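Lactate dehydrogenase (Eimeria maxima, PDB 6CT6) probably catalyses the NADH-dependent, reversible reduction of pyruvate to lactate, and is captured here with NADH and the substrate analogue oxamate. Local coordinates at residues D79-A85 against A125-T131; C153-L159 against S249-M253. All blocks are in the same frame, centred on the assembly; numbering follows the deposited sequence.

Interaction 1 of 2, residues D79-A85 against A125-T131; sequences DVVIITA and AFIINIT. With NAI (1,4-dihydronicotinamide adenine dinucleotide), chain D.
The carboxamide of Asn129 turns its oxygen end to Ile83, OD1 lying 3.4 Å from the Ile83 CG2 methyl, while its ND2 donates to Thr131 O on a lone pair in the carbonyl plane. With CG anti to the backbone N (chi1 -177°), the amide lies on the carbonyl side of its residue, toward Thr131, and the bond spans the turn at the strand end. Ala85 CB lies over a face of the adenine, 3.5 Å from C4A; Ile130 CG2 comes to the nicotinamide from one face but at its rim, just beyond C2N (3.4 Å). The Phe126 ring leads away from Val80 and stacks on Tyr257. Between these groups, strands 80-83 and 126-129 run parallel in exact register, joined by hydrogen bonds such as Ile128 N to Val81 O (2.8 Å, N-H...O 173°). Beyond the strand ends, Thr131 OG1 donates to Ala85 O at 2.7 Å, linking the two loops that follow the strands and touch the cofactor. Ile130 CD1 touches both Ile82 CG2 (3.6 Å) and Thr84 CG2 (3.7 Å). On the other face, Ile83 CD1 meets Ile127 CG2 at 3.8 Å. These are central strands of the Rossmann NAD-binding sheet, with strand 11-15 beyond 80-83 and strand 152-155 beyond 126-129; helices 19-31 and 244-259 pack on the Ile82 and Ile128 face, helix 104-121 on the face of Ile83 and Asn129.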
ATOM      1  N   ASP B  79       5.160   5.032 -20.901  1.00 30.95           N
ATOM      2  CA  ASP B  79       4.482   3.970 -21.633  1.00 31.02           C
ATOM      3  C   ASP B  79       3.042   3.791 -21.174  1.00 28.29           C
ATOM      4  O   ASP B  79       2.181   3.424 -21.980  1.00 28.45           O
ATOM      5  CB  ASP B  79       5.239   2.648 -21.471  1.00 31.16           C
ATOM      6  CG  ASP B  79       6.658   2.718 -22.008  1.00 34.84           C
ATOM      7  OD1 ASP B  79       6.827   3.034 -23.204  1.00 36.08           O
ATOM      8  OD2 ASP B  79       7.605   2.472 -21.230  1.00 34.75           O
ATOM      9  N   VAL B  80       2.765   4.041 -19.898  1.00 28.47           N
ATOM     10  CA  VAL B  80       1.418   3.955 -19.347  1.00 28.09           C
ATOM     11  C   VAL B  80       1.198   5.156 -18.438  1.00 26.51           C
ATOM     12  O   VAL B  80       2.111   5.582 -17.723  1.00 30.23           O
ATOM     13  CB  VAL B  80       1.203   2.635 -18.574  1.00 26.50           C
ATOM     14  CG1 VAL B  80      -0.172   2.605 -17.918  1.00 32.86           C
ATOM     15  CG2 VAL B  80       1.371   1.438 -19.500  1.00 32.33           C
ATOM     16  N   VAL B  81      -0.016   5.704 -18.469  1.00 27.50           N
ATOM     17  CA  VAL B  81      -0.429   6.786 -17.580  1.00 25.91           C
ATOM     18  C   VAL B  81      -1.682   6.320 -16.849  1.00 26.02           C
ATOM     19  O   VAL B  81      -2.659   5.909 -17.488  1.00 28.86           O
ATOM     20  CB  VAL B  81      -0.699   8.094 -18.346  1.00 25.29           C
ATOM     21  CG1 VAL B  81      -1.128   9.202 -17.388  1.00 29.86           C
ATOM     22  CG2 VAL B  81       0.530   8.534 -19.138  1.00 27.92           C
ATOM     23  N   ILE B  82      -1.653   6.376 -15.518  1.00 24.83           N
ATOM     24  CA  ILE B  82      -2.811   6.046 -14.689  1.00 24.12           C
ATOM     25  C   ILE B  82      -3.199   7.300 -13.913  1.00 24.72           C
ATOM     26  O   ILE B  82      -2.386   7.846 -13.157  1.00 26.43           O
ATOM     27  CB  ILE B  82      -2.533   4.870 -13.738  1.00 20.30           C
ATOM     28  CG1 ILE B  82      -1.876   3.704 -14.491  1.00 25.96           C
ATOM     29  CG2 ILE B  82      -3.836   4.401 -13.112  1.00 24.51           C
ATOM     30  CD1 ILE B  82      -1.485   2.522 -13.605  1.00 28.90           C
ATOM     31  N   ILE B  83      -4.444   7.745 -14.087  1.00 27.51           N
ATOM     32  CA  ILE B  83      -4.900   9.055 -13.624  1.00 27.05           C
ATOM     33  C   ILE B  83      -5.772   8.878 -12.389  1.00 27.90           C
ATOM     34  O   ILE B  83      -6.818   8.217 -12.446  1.00 27.49           O
ATOM     35  CB  ILE B  83      -5.679   9.806 -14.716  1.00 27.42           C
ATOM     36  CG1 ILE B  83      -4.806  10.047 -15.945  1.00 25.23           C
ATOM     37  CG2 ILE B  83      -6.198  11.147 -14.184  1.00 25.86           C
ATOM     38  CD1 ILE B  83      -5.600  10.393 -17.194  1.00 27.51           C
ATOM     39  N   THR B  84      -5.358   9.492 -11.282  1.00 25.30           N
ATOM     40  CA  THR B  84      -6.207   9.650 -10.110  1.00 25.03           C
ATOM     41  C   THR B  84      -6.343  11.114  -9.702  1.00 26.20           C
ATOM     42  O   THR B  84      -6.822  11.402  -8.600  1.00 25.58           O
ATOM     43  CB  THR B  84      -5.663   8.822  -8.940  1.00 24.10           C
ATOM     44  OG1 THR B  84      -4.332   9.239  -8.621  1.00 27.36           O
ATOM     45  CG2 THR B  84      -5.671   7.330  -9.270  1.00 27.99           C
ATOM     46  N   ALA B  85      -5.931  12.041 -10.566  1.00 24.59           N
ATOM     47  CA  ALA B  85      -5.953  13.460 -10.239  1.00 28.58           C
ATOM     48  C   ALA B  85      -7.373  13.950  -9.979  1.00 31.18           C
ATOM     49  O   ALA B  85      -8.331  13.505 -10.616  1.00 27.92           O
ATOM     50  CB  ALA B  85      -5.331  14.266 -11.380  1.00 31.26           C
ATOM     51  N   ALA B 125       1.117   6.801 -25.207  1.00 30.11           N
ATOM     52  CA  ALA B 125       0.950   5.981 -24.019  1.00 30.83           C
ATOM     53  C   ALA B 125      -0.438   5.346 -23.977  1.00 30.19           C
ATOM     54  O   ALA B 125      -1.398   5.829 -24.586  1.00 30.83           O
ATOM     55  CB  ALA B 125       1.173   6.816 -22.758  1.00 33.64           C
ATOM     56  N   PHE B 126      -0.527   4.235 -23.249  1.00 28.61           N
ATOM     57  CA  PHE B 126      -1.803   3.636 -22.873  1.00 30.21           C
ATOM     58  C   PHE B 126      -2.293   4.309 -21.596  1.00 28.23           C
ATOM     59  O   PHE B 126      -1.540   4.414 -20.624  1.00 30.77           O
ATOM     60  CB  PHE B 126      -1.631   2.129 -22.666  1.00 27.75           C
ATOM     61  CG  PHE B 126      -2.915   1.397 -22.389  1.00 27.89           C
ATOM     62  CD1 PHE B 126      -3.864   1.227 -23.384  1.00 30.88           C
ATOM     63  CD2 PHE B 126      -3.160   0.854 -21.138  1.00 28.87           C
ATOM     64  CE1 PHE B 126      -5.040   0.544 -23.130  1.00 25.32           C
ATOM     65  CE2 PHE B 126      -4.333   0.169 -20.878  1.00 27.83           C
ATOM     66  CZ  PHE B 126      -5.274   0.014 -21.874  1.00 28.60           C
ATOM     67  N   ILE B 127      -3.547   4.765 -21.597  1.00 28.53           N
ATOM     68  CA  ILE B 127      -4.073   5.621 -20.536  1.00 26.82           C
ATOM     69  C   ILE B 127      -5.199   4.901 -19.807  1.00 27.01           C
ATOM     70  O   ILE B 127      -6.150   4.420 -20.435  1.00 32.61           O
ATOM     71  CB  ILE B 127      -4.562   6.970 -21.093  1.00 30.79           C
ATOM     72  CG1 ILE B 127      -3.409   7.702 -21.778  1.00 30.69           C
ATOM     73  CG2 ILE B 127      -5.126   7.852 -19.984  1.00 28.85           C
ATOM     74  CD1 ILE B 127      -3.588   7.815 -23.261  1.00 37.25           C
ATOM     75  N   ILE B 128      -5.094   4.846 -18.482  1.00 25.04           N
ATOM     76  CA  ILE B 128      -6.127   4.295 -17.609  1.00 24.36           C
ATOM     77  C   ILE B 128      -6.581   5.412 -16.675  1.00 28.55           C
ATOM     78  O   ILE B 128      -5.772   5.947 -15.908  1.00 26.67           O
ATOM     79  CB  ILE B 128      -5.613   3.100 -16.789  1.00 23.46           C
ATOM     80  CG1 ILE B 128      -5.086   1.982 -17.695  1.00 25.73           C
ATOM     81  CG2 ILE B 128      -6.718   2.578 -15.866  1.00 27.29           C
ATOM     82  CD1 ILE B 128      -4.204   0.978 -16.958  1.00 28.61           C
ATOM     83  N   ASN B 129      -7.868   5.747 -16.713  1.00 29.29           N
ATOM     84  CA  ASN B 129      -8.412   6.731 -15.787  1.00 28.37           C
ATOM     85  C   ASN B 129      -9.129   6.045 -14.634  1.00 28.30           C
ATOM     86  O   ASN B 129      -9.749   4.993 -14.809  1.00 31.92           O
ATOM     87  CB  ASN B 129      -9.384   7.694 -16.468  1.00 28.15           C
ATOM     88  CG  ASN B 129      -9.899   8.753 -15.512  1.00 30.87           C
ATOM     89  OD1 ASN B 129      -9.136   9.598 -15.046  1.00 30.87           O
ATOM     90  ND2 ASN B 129     -11.190   8.698 -15.192  1.00 29.06           N
ATOM     91  N   ILE B 130      -9.046   6.662 -13.457  1.00 26.72           N
ATOM     92  CA  ILE B 130      -9.732   6.172 -12.269  1.00 23.39           C
ATOM     93  C   ILE B 130     -10.647   7.265 -11.721  1.00 30.01           C
ATOM     94  O   ILE B 130     -11.685   6.969 -11.122  1.00 28.92           O
ATOM     95  CB  ILE B 130      -8.720   5.699 -11.206  1.00 24.64           C
ATOM     96  CG1 ILE B 130      -7.854   4.561 -11.761  1.00 28.33           C
ATOM     97  CG2 ILE B 130      -9.443   5.231  -9.948  1.00 29.91           C
ATOM     98  CD1 ILE B 130      -6.679   4.184 -10.871  1.00 27.22           C
ATOM     99  N   THR B 131     -10.288   8.532 -11.941  1.00 28.73           N
ATOM    100  CA  THR B 131     -11.008   9.648 -11.328  1.00 33.64           C
ATOM    101  C   THR B 131     -12.503   9.596 -11.643  1.00 32.56           C
ATOM    102  O   THR B 131     -12.905   9.410 -12.796  1.00 29.27           O
ATOM    103  CB  THR B 131     -10.417  10.975 -11.811  1.00 28.96           C
ATOM    104  OG1 THR B 131      -9.035  11.048 -11.444  1.00 31.59           O
ATOM    105  CG2 THR B 131     -11.163  12.165 -11.206  1.00 28.12           C
TER
HETATM  106  PA  NAI D 401      -6.721  11.575  -3.251  1.00 35.50           P
HETATM  107  O1A NAI D 401      -7.328  12.916  -2.905  1.00 34.73           O
HETATM  108  O2A NAI D 401      -6.014  10.777  -2.180  1.00 28.53           O
HETATM  109  O5B NAI D 401      -5.685  11.820  -4.455  1.00 30.36           O
HETATM  110  C5B NAI D 401      -5.993  12.723  -5.513  1.00 34.87           C
HETATM  111  C4B NAI D 401      -4.726  13.489  -5.850  1.00 34.25           C
HETATM  112  O4B NAI D 401      -4.840  14.179  -7.096  1.00 33.56           O
HETATM  113  C3B NAI D 401      -4.399  14.544  -4.797  1.00 36.27           C
HETATM  114  O3B NAI D 401      -3.137  14.242  -4.198  1.00 32.50           O
HETATM  115  C2B NAI D 401      -4.350  15.854  -5.561  1.00 35.73           C
HETATM  116  O2B NAI D 401      -3.337  16.741  -5.084  1.00 33.01           O
HETATM  117  C1B NAI D 401      -4.050  15.356  -6.962  1.00 35.94           C
HETATM  118  N9A NAI D 401      -4.315  16.322  -8.051  1.00 36.71           N
HETATM  119  C8A NAI D 401      -5.215  17.324  -8.114  1.00 34.17           C
HETATM  120  N7A NAI D 401      -5.109  17.971  -9.307  1.00 33.74           N
HETATM  121  C5A NAI D 401      -4.124  17.380 -10.009  1.00 33.76           C
HETATM  122  C6A NAI D 401      -3.484  17.543 -11.330  1.00 35.39           C
HETATM  123  N6A NAI D 401      -3.883  18.508 -12.183  1.00 35.70           N
HETATM  124  N1A NAI D 401      -2.484  16.693 -11.660  1.00 38.38           N
HETATM  125  C2A NAI D 401      -2.066  15.718 -10.830  1.00 34.30           C
HETATM  126  N3A NAI D 401      -2.603  15.518  -9.618  1.00 33.84           N
HETATM  127  C4A NAI D 401      -3.609  16.299  -9.170  1.00 35.43           C
HETATM  128  O3  NAI D 401      -7.872  10.662  -3.926  1.00 32.56           O
HETATM  129  PN  NAI D 401      -7.787   9.063  -4.158  1.00 31.39           P
HETATM  130  O1N NAI D 401      -8.295   8.369  -2.917  1.00 31.63           O
HETATM  131  O2N NAI D 401      -6.426   8.717  -4.715  1.00 33.65           O
HETATM  132  O5D NAI D 401      -8.895   8.873  -5.313  1.00 32.65           O
HETATM  133  C5D NAI D 401      -8.679   9.475  -6.585  1.00 35.02           C
HETATM  134  C4D NAI D 401      -9.895   9.340  -7.491  1.00 38.08           C
HETATM  135  O4D NAI D 401     -10.216   7.962  -7.727  1.00 37.92           O
HETATM  136  C3D NAI D 401     -11.127   9.976  -6.866  1.00 36.94           C
HETATM  137  O3D NAI D 401     -11.817  10.726  -7.868  1.00 33.88           O
HETATM  138  C2D NAI D 401     -11.956   8.797  -6.412  1.00 38.77           C
HETATM  139  O2D NAI D 401     -13.353   9.084  -6.342  1.00 37.63           O
HETATM  140  C1D NAI D 401     -11.617   7.793  -7.500  1.00 37.49           C
HETATM  141  N1N NAI D 401     -11.952   6.389  -7.225  1.00 36.61           N
HETATM  142  C2N NAI D 401     -12.334   5.683  -8.291  1.00 39.26           C
HETATM  143  C3N NAI D 401     -12.670   4.350  -8.216  1.00 37.79           C
HETATM  144  C7N NAI D 401     -13.095   3.670  -9.484  1.00 37.65           C
HETATM  145  O7N NAI D 401     -12.884   4.225 -10.552  1.00 31.70           O
HETATM  146  N7N NAI D 401     -13.703   2.492  -9.428  1.00 38.33           N
HETATM  147  C4N NAI D 401     -12.616   3.607  -6.908  1.00 36.67           C
HETATM  148  C5N NAI D 401     -12.186   4.477  -5.817  1.00 42.02           C
HETATM  149  C6N NAI D 401     -11.864   5.820  -6.016  1.00 39.71           C

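Interaction 2 of 2, residues C153-L159 against S249-M253. With NAI (1,4-dihydronicotinamide adenine dinucleotide), chain D.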
ATOM      1  N   CYS B 153      -8.967   3.800 -21.425  1.00 28.45           N
ATOM      2  CA  CYS B 153     -10.109   3.167 -20.784  1.00 25.99           C
ATOM      3  C   CYS B 153     -10.186   3.654 -19.346  1.00 26.64           C
ATOM      4  O   CYS B 153      -9.295   4.351 -18.854  1.00 33.39           O
ATOM      5  CB  CYS B 153     -10.008   1.638 -20.824  1.00 32.81           C
ATOM      6  SG  CYS B 153      -8.615   0.974 -19.893  1.00 32.06           S
ATOM      7  N   GLY B 154     -11.259   3.271 -18.672  1.00 28.44           N
ATOM      8  CA  GLY B 154     -11.445   3.583 -17.265  1.00 32.19           C
ATOM      9  C   GLY B 154     -11.461   2.310 -16.440  1.00 30.71           C
ATOM     10  O   GLY B 154     -12.028   1.299 -16.858  1.00 28.89           O
ATOM     11  N   MET B 155     -10.823   2.366 -15.274  1.00 26.64           N
ATOM     12  CA  MET B 155     -10.865   1.270 -14.316  1.00 29.00           C
ATOM     13  C   MET B 155     -12.109   1.422 -13.454  1.00 26.65           C
ATOM     14  O   MET B 155     -12.274   2.436 -12.766  1.00 29.29           O
ATOM     15  CB  MET B 155      -9.611   1.257 -13.438  1.00 32.01           C
ATOM     16  CG  MET B 155      -9.469   0.022 -12.526  1.00 24.25           C
ATOM     17  SD  MET B 155     -10.695  -0.152 -11.206  1.00 28.20           S
ATOM     18  CE  MET B 155     -10.351   1.270 -10.168  1.00 29.55           C
ATOM     19  N   ALA B 156     -12.986   0.423 -13.498  1.00 28.48           N
ATOM     20  CA  ALA B 156     -14.052   0.323 -12.512  1.00 29.50           C
ATOM     21  C   ALA B 156     -14.572  -1.105 -12.418  1.00 26.54           C
ATOM     22  O   ALA B 156     -14.712  -1.651 -11.318  1.00 29.05           O
ATOM     23  CB  ALA B 156     -15.191   1.289 -12.848  1.00 30.48           C
ATOM     24  N   GLY B 157     -14.843  -1.724 -13.567  1.00 28.08           N
ATOM     25  CA  GLY B 157     -15.468  -3.038 -13.562  1.00 30.55           C
ATOM     26  C   GLY B 157     -14.647  -4.090 -12.839  1.00 29.32           C
ATOM     27  O   GLY B 157     -15.196  -4.965 -12.165  1.00 26.66           O
ATOM     28  N   MET B 158     -13.319  -4.027 -12.974  1.00 26.99           N
ATOM     29  CA  MET B 158     -12.469  -4.984 -12.272  1.00 29.57           C
ATOM     30  C   MET B 158     -12.680  -4.899 -10.766  1.00 28.57           C
ATOM     31  O   MET B 158     -12.748  -5.929 -10.083  1.00 26.85           O
ATOM     32  CB  MET B 158     -11.000  -4.743 -12.626  1.00 23.77           C
ATOM     33  CG  MET B 158     -10.027  -5.705 -11.946  1.00 34.63           C
ATOM     34  SD  MET B 158     -10.347  -7.423 -12.390  1.00 33.86           S
ATOM     35  CE  MET B 158      -8.937  -8.242 -11.644  1.00 37.73           C
ATOM     36  N   LEU B 159     -12.792  -3.681 -10.233  1.00 26.66           N
ATOM     37  CA  LEU B 159     -13.036  -3.503  -8.806  1.00 27.28           C
ATOM     38  C   LEU B 159     -14.436  -3.967  -8.425  1.00 24.39           C
ATOM     39  O   LEU B 159     -14.612  -4.726  -7.465  1.00 25.46           O
ATOM     40  CB  LEU B 159     -12.844  -2.036  -8.423  1.00 26.89           C
ATOM     41  CG  LEU B 159     -13.304  -1.631  -7.019  1.00 24.20           C
ATOM     42  CD1 LEU B 159     -12.405  -2.230  -5.952  1.00 25.61           C
ATOM     43  CD2 LEU B 159     -13.354  -0.126  -6.903  1.00 30.51           C
ATOM     44  N   SER B 249      -6.396  -3.222  -9.047  1.00 24.44           N
ATOM     45  CA  SER B 249      -7.155  -3.429 -10.278  1.00 26.27           C
ATOM     46  C   SER B 249      -6.539  -2.660 -11.439  1.00 29.11           C
ATOM     47  O   SER B 249      -6.322  -3.219 -12.522  1.00 25.43           O
ATOM     48  CB  SER B 249      -8.613  -3.010 -10.075  1.00 23.47           C
ATOM     49  OG  SER B 249      -9.255  -3.825  -9.108  1.00 27.21           O
ATOM     50  N   ALA B 250      -6.258  -1.371 -11.233  1.00 24.26           N
ATOM     51  CA  ALA B 250      -5.661  -0.562 -12.291  1.00 22.51           C
ATOM     52  C   ALA B 250      -4.303  -1.110 -12.706  1.00 23.68           C
ATOM     53  O   ALA B 250      -3.971  -1.129 -13.899  1.00 22.83           O
ATOM     54  CB  ALA B 250      -5.525   0.888 -11.829  1.00 24.89           C
ATOM     55  N   ILE B 251      -3.503  -1.560 -11.738  1.00 24.03           N
ATOM     56  CA  ILE B 251      -2.149  -2.010 -12.048  1.00 24.56           C
ATOM     57  C   ILE B 251      -2.184  -3.305 -12.854  1.00 22.97           C
ATOM     58  O   ILE B 251      -1.360  -3.513 -13.753  1.00 23.57           O
ATOM     59  CB  ILE B 251      -1.331  -2.155 -10.752  1.00 23.55           C
ATOM     60  CG1 ILE B 251      -0.849  -0.776 -10.268  1.00 24.84           C
ATOM     61  CG2 ILE B 251      -0.143  -3.096 -10.936  1.00 24.68           C
ATOM     62  CD1 ILE B 251       0.226  -0.127 -11.143  1.00 25.29           C
ATOM     63  N   LEU B 252      -3.134  -4.194 -12.559  1.00 23.00           N
ATOM     64  CA  LEU B 252      -3.246  -5.420 -13.344  1.00 26.99           C
ATOM     65  C   LEU B 252      -3.609  -5.110 -14.789  1.00 27.39           C
ATOM     66  O   LEU B 252      -3.113  -5.768 -15.712  1.00 25.10           O
ATOM     67  CB  LEU B 252      -4.273  -6.369 -12.717  1.00 23.71           C
ATOM     68  CG  LEU B 252      -3.890  -6.989 -11.367  1.00 27.03           C
ATOM     69  CD1 LEU B 252      -4.945  -7.987 -10.904  1.00 29.72           C
ATOM     70  CD2 LEU B 252      -2.517  -7.658 -11.430  1.00 33.93           C
ATOM     71  N   MET B 253      -4.456  -4.101 -15.008  1.00 22.26           N
ATOM     72  CA  MET B 253      -4.771  -3.683 -16.371  1.00 25.17           C
ATOM     73  C   MET B 253      -3.523  -3.163 -17.075  1.00 25.71           C
ATOM     74  O   MET B 253      -3.246  -3.525 -18.225  1.00 24.96           O
ATOM     75  CB  MET B 253      -5.862  -2.613 -16.353  1.00 27.97           C
ATOM     76  CG  MET B 253      -7.205  -3.097 -15.820  1.00 29.88           C
ATOM     77  SD  MET B 253      -8.338  -1.745 -15.401  1.00 27.70           S
ATOM     78  CE  MET B 253      -8.550  -0.965 -17.000  1.00 29.18           C
TER
HETATM   79  PA  NAI D 401      -6.721  11.575  -3.251  1.00 35.50           P
HETATM   80  O1A NAI D 401      -7.328  12.916  -2.905  1.00 34.73           O
HETATM   81  O2A NAI D 401      -6.014  10.777  -2.180  1.00 28.53           O
HETATM   82  O5B NAI D 401      -5.685  11.820  -4.455  1.00 30.36           O
HETATM   83  C5B NAI D 401      -5.993  12.723  -5.513  1.00 34.87           C
HETATM   84  C4B NAI D 401      -4.726  13.489  -5.850  1.00 34.25           C
HETATM   85  O4B NAI D 401      -4.840  14.179  -7.096  1.00 33.56           O
HETATM   86  C3B NAI D 401      -4.399  14.544  -4.797  1.00 36.27           C
HETATM   87  O3B NAI D 401      -3.137  14.242  -4.198  1.00 32.50           O
HETATM   88  C2B NAI D 401      -4.350  15.854  -5.561  1.00 35.73           C
HETATM   89  O2B NAI D 401      -3.337  16.741  -5.084  1.00 33.01           O
HETATM   90  C1B NAI D 401      -4.050  15.356  -6.962  1.00 35.94           C
HETATM   91  N9A NAI D 401      -4.315  16.322  -8.051  1.00 36.71           N
HETATM   92  C8A NAI D 401      -5.215  17.324  -8.114  1.00 34.17           C
HETATM   93  N7A NAI D 401      -5.109  17.971  -9.307  1.00 33.74           N
HETATM   94  C5A NAI D 401      -4.124  17.380 -10.009  1.00 33.76           C
HETATM   95  C6A NAI D 401      -3.484  17.543 -11.330  1.00 35.39           C
HETATM   96  N6A NAI D 401      -3.883  18.508 -12.183  1.00 35.70           N
HETATM   97  N1A NAI D 401      -2.484  16.693 -11.660  1.00 38.38           N
HETATM   98  C2A NAI D 401      -2.066  15.718 -10.830  1.00 34.30           C
HETATM   99  N3A NAI D 401      -2.603  15.518  -9.618  1.00 33.84           N
HETATM  100  C4A NAI D 401      -3.609  16.299  -9.170  1.00 35.43           C
HETATM  101  O3  NAI D 401      -7.872  10.662  -3.926  1.00 32.56           O
HETATM  102  PN  NAI D 401      -7.787   9.063  -4.158  1.00 31.39           P
HETATM  103  O1N NAI D 401      -8.295   8.369  -2.917  1.00 31.63           O
HETATM  104  O2N NAI D 401      -6.426   8.717  -4.715  1.00 33.65           O
HETATM  105  O5D NAI D 401      -8.895   8.873  -5.313  1.00 32.65           O
HETATM  106  C5D NAI D 401      -8.679   9.475  -6.585  1.00 35.02           C
HETATM  107  C4D NAI D 401      -9.895   9.340  -7.491  1.00 38.08           C
HETATM  108  O4D NAI D 401     -10.216   7.962  -7.727  1.00 37.92           O
HETATM  109  C3D NAI D 401     -11.127   9.976  -6.866  1.00 36.94           C
HETATM  110  O3D NAI D 401     -11.817  10.726  -7.868  1.00 33.88           O
HETATM  111  C2D NAI D 401     -11.956   8.797  -6.412  1.00 38.77           C
HETATM  112  O2D NAI D 401     -13.353   9.084  -6.342  1.00 37.63           O
HETATM  113  C1D NAI D 401     -11.617   7.793  -7.500  1.00 37.49           C
HETATM  114  N1N NAI D 401     -11.952   6.389  -7.225  1.00 36.61           N
HETATM  115  C2N NAI D 401     -12.334   5.683  -8.291  1.00 39.26           C
HETATM  116  C3N NAI D 401     -12.670   4.350  -8.216  1.00 37.79           C
HETATM  117  C7N NAI D 401     -13.095   3.670  -9.484  1.00 37.65           C
HETATM  118  O7N NAI D 401     -12.884   4.225 -10.552  1.00 31.70           O
HETATM  119  N7N NAI D 401     -13.703   2.492  -9.428  1.00 38.33           N
HETATM  120  C4N NAI D 401     -12.616   3.607  -6.908  1.00 36.67           C
HETATM  121  C5N NAI D 401     -12.186   4.477  -5.817  1.00 42.02           C
HETATM  122  C6N NAI D 401     -11.864   5.820  -6.016  1.00 39.71           C
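Met253 lays its thioether across Met155 at about a right angle, with SD 3.6 Å from Met155 CG. A bend at its last torsion (chi3 62°) carries the terminal methyl on toward the strand, where CE meets Cys153 SG at 3.5 Å. Sulfur and methyl thus touch two residues that project from the same side of strand 153-155. One turn earlier in the helix, Ser249 presents its CB to two methionines, 3.7 Å from Met155 SD and 3.6 Å from Met158 CG. Its buried hydroxyl is satisfied within its own helix, bonded to Ala245 O, and touches Met158 CG by van der Waals contact. The segment 153-159 is the strand-to-helix turn at the last parallel strand of the Rossmann sheet: Ala156 occupies the N-cap position, and helix 157-172 leads on into the catalytic domain, whose helix 244-259 packs back over the turn. Met158, on the first turn of that helix 157-172, bends at chi2 (60°) and runs past Ser249 so that its CE comes 4.1 Å from Leu252 CD1. Val59 of the second subunit packs against Met158, Ser249 and Leu252, placing this end of the contact at a subunit interface. Toward the cofactor, Met155 is bent twice, and its CE lies over a face of the nicotinamide carboxamide, 3.7 Å from C7N. Leu159 CD2 approaches the nicotinamide at C4N, 3.8 Å away, and the same residue touches the bound oxamate.

Interactions 1 and 2 lie in series along the chain, their centres about 10 Å apart, and share one sheet. Asn129 joins them through both backbone groups: its N probably bonds to Cys153 O (2.9 Å) and its O to Met155 N (2.9 Å). Segment 249-253 of helix 244-259 packs over the same strands, bringing Ala250 CB to 3.6 Å from Ile130 CD1. Both contacts reach NADH at the C-terminal ends of the strands. Interaction 1 touches it from adenine to nicotinamide, whereas 153-159 meets the nicotinamide end. Oxamate lies about 4 Å from the Leu159 side chain and about 7 Å from that of Ile130, so interaction 2 comes nearer the substrate site.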